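Local coordinates for protein esterase (Xanthomonas oryzae pv. oryzae, PDB 3H2G) that hydrolyses ester bonds as a cell wall-degrading enzyme that the bacterial pathogen uses in attacking rice, at residues A241-H244 / T245-I249; R311-L314 / A315-N318. One frame throughout, in Å; residues are numbered along the deposited sequence.

Contact 1 (A241-H244 / T245-I249)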
loop_
_atom_site.group_PDB
_atom_site.type_symbol
_atom_site.label_atom_id
_atom_site.label_comp_id
_atom_site.label_asym_id
_atom_site.label_seq_id
_atom_site.Cartn_x
_atom_site.Cartn_y
_atom_site.Cartn_z
ATOM N N ALA A 241 -0.122 8.715 13.309
ATOM C CA ALA A 241 -0.346 9.319 11.998
ATOM C C ALA A 241 -1.677 10.062 11.931
ATOM O O ALA A 241 -1.741 11.174 11.408
ATOM C CB ALA A 241 -0.285 8.252 10.907
ATOM N N MET A 242 -2.741 9.459 12.459
ATOM C CA MET A 242 -4.044 10.115 12.427
ATOM C C MET A 242 -4.031 11.399 13.250
ATOM O O MET A 242 -4.732 12.356 12.922
ATOM C CB MET A 242 -5.141 9.168 12.921
ATOM C CG MET A 242 -5.458 8.040 11.945
ATOM S SD MET A 242 -6.014 8.638 10.326
ATOM C CE MET A 242 -5.954 7.128 9.356
ATOM N N GLN A 243 -3.237 11.421 14.319
ATOM C CA GLN A 243 -3.128 12.623 15.141
ATOM C C GLN A 243 -2.422 13.711 14.325
ATOM O O GLN A 243 -2.825 14.869 14.348
ATOM C CB GLN A 243 -2.343 12.331 16.427
ATOM C CG GLN A 243 -1.932 13.577 17.220
ATOM C CD GLN A 243 -3.101 14.503 17.516
ATOM O OE1 GLN A 243 -4.190 14.052 17.860
ATOM N NE2 GLN A 243 -2.873 15.809 17.391
ATOM N N HIS A 244 -1.374 13.337 13.594
ATOM C CA HIS A 244 -0.647 14.305 12.769
ATOM C C HIS A 244 -1.560 14.861 11.682
ATOM O O HIS A 244 -1.613 16.069 11.442
ATOM C CB HIS A 244 0.555 13.652 12.078
ATOM C CG HIS A 244 1.699 13.334 12.990
ATOM N ND1 HIS A 244 2.276 14.272 13.818
ATOM C CD2 HIS A 244 2.411 12.195 13.157
ATOM C CE1 HIS A 244 3.297 13.725 14.454
ATOM N NE2 HIS A 244 3.401 12.465 14.071
ATOM N N THR A 245 -2.272 13.959 11.019
ATOM C CA THR A 245 -3.165 14.322 9.927
ATOM C C THR A 245 -4.387 15.136 10.341
ATOM O O THR A 245 -4.657 16.190 9.764
ATOM C CB THR A 245 -3.655 13.057 9.184
ATOM O OG1 THR A 245 -2.523 12.300 8.732
ATOM C CG2 THR A 245 -4.527 13.435 7.985
ATOM N N TYR A 246 -5.119 14.654 11.342
ATOM C CA TYR A 246 -6.335 15.330 11.783
ATOM C C TYR A 246 -6.212 16.208 13.019
ATOM O O TYR A 246 -7.092 17.030 13.280
ATOM C CB TYR A 246 -7.452 14.305 12.003
ATOM C CG TYR A 246 -7.844 13.569 10.748
ATOM C CD1 TYR A 246 -7.346 12.293 10.478
ATOM C CD2 TYR A 246 -8.687 14.163 9.806
ATOM C CE1 TYR A 246 -7.675 11.627 9.300
ATOM C CE2 TYR A 246 -9.025 13.504 8.624
ATOM C CZ TYR A 246 -8.515 12.237 8.378
ATOM O OH TYR A 246 -8.849 11.583 7.211
ATOM N N LYS A 247 -5.137 16.023 13.780
ATOM C CA LYS A 247 -4.894 16.810 14.985
ATOM C C LYS A 247 -6.128 16.890 15.875
ATOM O O LYS A 247 -6.476 17.963 16.377
ATOM C CB LYS A 247 -4.444 18.221 14.589
ATOM C CG LYS A 247 -3.118 18.242 13.842
ATOM C CD LYS A 247 -2.722 19.647 13.428
ATOM C CE LYS A 247 -1.268 19.689 12.984
ATOM N NZ LYS A 247 -0.974 18.691 11.917
ATOM N N ASN A 248 -6.783 15.751 16.090
ATOM C CA ASN A 248 -7.995 15.736 16.900
ATOM C C ASN A 248 -8.102 14.579 17.889
ATOM O O ASN A 248 -9.194 14.263 18.353
ATOM C CB ASN A 248 -9.222 15.727 15.981
ATOM C CG ASN A 248 -9.285 14.491 15.106
ATOM O OD1 ASN A 248 -8.399 13.631 15.155
ATOM N ND2 ASN A 248 -10.338 14.391 14.299
ATOM N N ILE A 249 -6.981 13.948 18.219
ATOM C CA ILE A 249 -7.021 12.832 19.157
ATOM C C ILE A 249 -6.455 13.192 20.524
ATOM O O ILE A 249 -7.093 12.935 21.550
ATOM C CB ILE A 249 -6.251 11.605 18.614
ATOM C CG1 ILE A 249 -6.790 11.223 17.233
ATOM C CG2 ILE A 249 -6.429 10.421 19.564
ATOM C CD1 ILE A 249 -6.006 10.120 16.548
HETATM O O HOH W 1 -5.068 17.531 19.101
#
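The amide of Q243 reaches forward alongside the chain that leaves the helix, and its OE1 accepts the backbone N-H of I249 at 2.8 Å, with the donor lying in the carbonyl plane. CG of Q243 stands anti to its own backbone N (chi1 168°), and the bend at chi2 then turns the amide toward I249. The same oxygen accepts the N-H of Y250, so two backbone donors grip it, while Q243 NE2 reaches a water that is also weakly bound to K247 O. A glutamine suits this place because one amide can both accept and donate.

Helix 231-246 ends here. The backbone N of Y246 still bonds to M242 O at 2.8 Å, but the next such bond, K247 N to Q243 O, is weak, and K247 takes a positive phi (48°). The K247 side chain curls back, its ammonium NZ donating to H244 O at 2.7 Å, a carbonyl in the last turn.

The remaining contacts are apolar. M242 SD lies at the edge of the Y246 ring, 3.6 Å from CE1, a Met-aromatic contact between side chains that run alongside each other. The methyl CD1 of I249 meets M242 CB at 3.8 Å.

Contact 2 (R311-L314 / A315-N318)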
loop_
_atom_site.group_PDB
_atom_site.type_symbol
_atom_site.label_atom_id
_atom_site.label_comp_id
_atom_site.label_asym_id
_atom_site.label_seq_id
_atom_site.Cartn_x
_atom_site.Cartn_y
_atom_site.Cartn_z
ATOM N N ARG A 311 -11.126 6.419 16.365
ATOM C CA ARG A 311 -12.070 5.591 15.628
ATOM C C ARG A 311 -12.710 6.406 14.503
ATOM O O ARG A 311 -12.865 5.916 13.381
ATOM C CB ARG A 311 -13.143 5.063 16.578
ATOM C CG ARG A 311 -14.114 4.090 15.946
ATOM C CD ARG A 311 -14.928 3.398 17.022
ATOM N NE ARG A 311 -16.079 2.685 16.473
ATOM C CZ ARG A 311 -16.906 1.947 17.203
ATOM N NH1 ARG A 311 -16.700 1.824 18.509
ATOM N NH2 ARG A 311 -17.950 1.353 16.636
ATOM N N GLN A 312 -13.080 7.649 14.809
ATOM C CA GLN A 312 -13.684 8.543 13.822
ATOM C C GLN A 312 -12.729 8.788 12.657
ATOM O O GLN A 312 -13.142 8.831 11.501
ATOM C CB GLN A 312 -14.036 9.891 14.464
ATOM C CG GLN A 312 -15.261 9.882 15.375
ATOM C CD GLN A 312 -16.566 9.867 14.604
ATOM O OE1 GLN A 312 -16.728 10.596 13.622
ATOM N NE2 GLN A 312 -17.512 9.048 15.052
ATOM N N ASP A 313 -11.447 8.962 12.966
ATOM C CA ASP A 313 -10.458 9.197 11.923
ATOM C C ASP A 313 -10.297 7.963 11.039
ATOM O O ASP A 313 -10.073 8.080 9.832
ATOM C CB ASP A 313 -9.114 9.597 12.539
ATOM C CG ASP A 313 -9.166 10.955 13.221
ATOM O OD1 ASP A 313 -10.141 11.709 12.995
ATOM O OD2 ASP A 313 -8.227 11.276 13.976
ATOM N N LEU A 314 -10.409 6.779 11.633
ATOM C CA LEU A 314 -10.305 5.546 10.855
ATOM C C LEU A 314 -11.512 5.454 9.923
ATOM O O LEU A 314 -11.387 5.073 8.756
ATOM C CB LEU A 314 -10.280 4.320 11.774
ATOM C CG LEU A 314 -9.048 4.103 12.654
ATOM C CD1 LEU A 314 -9.283 2.892 13.544
ATOM C CD2 LEU A 314 -7.805 3.893 11.782
ATOM N N ALA A 315 -12.681 5.816 10.441
ATOM C CA ALA A 315 -13.910 5.768 9.653
ATOM C C ALA A 315 -13.849 6.702 8.442
ATOM O O ALA A 315 -14.366 6.372 7.375
ATOM C CB ALA A 315 -15.115 6.122 10.533
ATOM N N ARG A 316 -13.223 7.864 8.605
ATOM C CA ARG A 316 -13.114 8.812 7.497
ATOM C C ARG A 316 -12.283 8.199 6.383
ATOM O O ARG A 316 -12.332 8.644 5.237
ATOM C CB ARG A 316 -12.444 10.113 7.947
ATOM C CG ARG A 316 -13.205 10.893 9.004
ATOM C CD ARG A 316 -12.552 12.243 9.223
ATOM N NE ARG A 316 -13.101 12.954 10.373
ATOM C CZ ARG A 316 -12.753 14.189 10.721
ATOM N NH1 ARG A 316 -11.856 14.852 10.004
ATOM N NH2 ARG A 316 -13.293 14.757 11.790
ATOM N N ASN A 317 -11.514 7.173 6.724
ATOM C CA ASN A 317 -10.674 6.529 5.737
ATOM C C ASN A 317 -11.140 5.141 5.313
ATOM O O ASN A 317 -10.360 4.337 4.803
ATOM C CB ASN A 317 -9.227 6.543 6.226
ATOM C CG ASN A 317 -8.640 7.948 6.200
ATOM O OD1 ASN A 317 -8.318 8.478 5.135
ATOM N ND2 ASN A 317 -8.533 8.570 7.365
ATOM N N ASN A 318 -12.427 4.868 5.522
ATOM C CA ASN A 318 -13.003 3.604 5.075
ATOM C C ASN A 318 -13.111 3.779 3.566
ATOM O O ASN A 318 -13.203 4.905 3.082
ATOM C CB ASN A 318 -14.422 3.393 5.619
ATOM C CG ASN A 318 -14.438 2.884 7.039
ATOM O OD1 ASN A 318 -13.531 2.177 7.467
ATOM N ND2 ASN A 318 -15.493 3.222 7.775
#
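The C-terminal turn of helix 309-316 is closed by N317, whose backbone and side chain both bond to carbonyls of the turn before it. N317 ND2 donates to D313 O at 2.9 Å, tilted 21° from the carbonyl plane. Its backbone N reaches L314 O, also at 2.9 Å, but from well above that carbonyl's plane, as the chain tightens on leaving the helix. With CG of N317 beside its own backbone N (chi1 -70°), the short amide is brought up to the oxygen of D313. Asparagine fits because its amide has a second proton and an oxygen to spare: ND2 also bonds to Y246 OH, and OD1 takes the N-H of S141.

Regular helical bonds precede this end, A315 N to R311 O at 2.9 Å and R316 N to Q312 O at 3.1 Å. The methyl CB of A315 lies 3.5 Å from Q312 O and nearly as close to R311 O.

D313 and R316 run side by side, the carboxylate and guanidinium planes 77° apart. D313 OD1 sits over one face of the guanidinium, 4.1 Å from R316 NE, and no N-H points at it. The attraction is therefore probably one of charge alone; the directed bond to OD1 comes from N248 ND2, which probably helps this buried carboxylate to keep its negative charge.

In the fold
Contact 1 comes first along the chain, at the end of helix 231-246, and contact 2 follows at the end of helix 309-316; their centres lie about 11 Å apart, on the same side of the chain's centre. Side-chain hydrogen bonds join the two helix ends directly, and the Y246 ring packs against D313 and R316. Helices 261-264, 275-280, 290-293 and 296-304 come between the two in the chain. All belong to the helical region between strands 198-205 and 328-332 of the central sheet. In an enzyme of the alpha/beta hydrolase clan, such an insertion is consistent with the substrate recognition module that this esterase needs for pathogenesis.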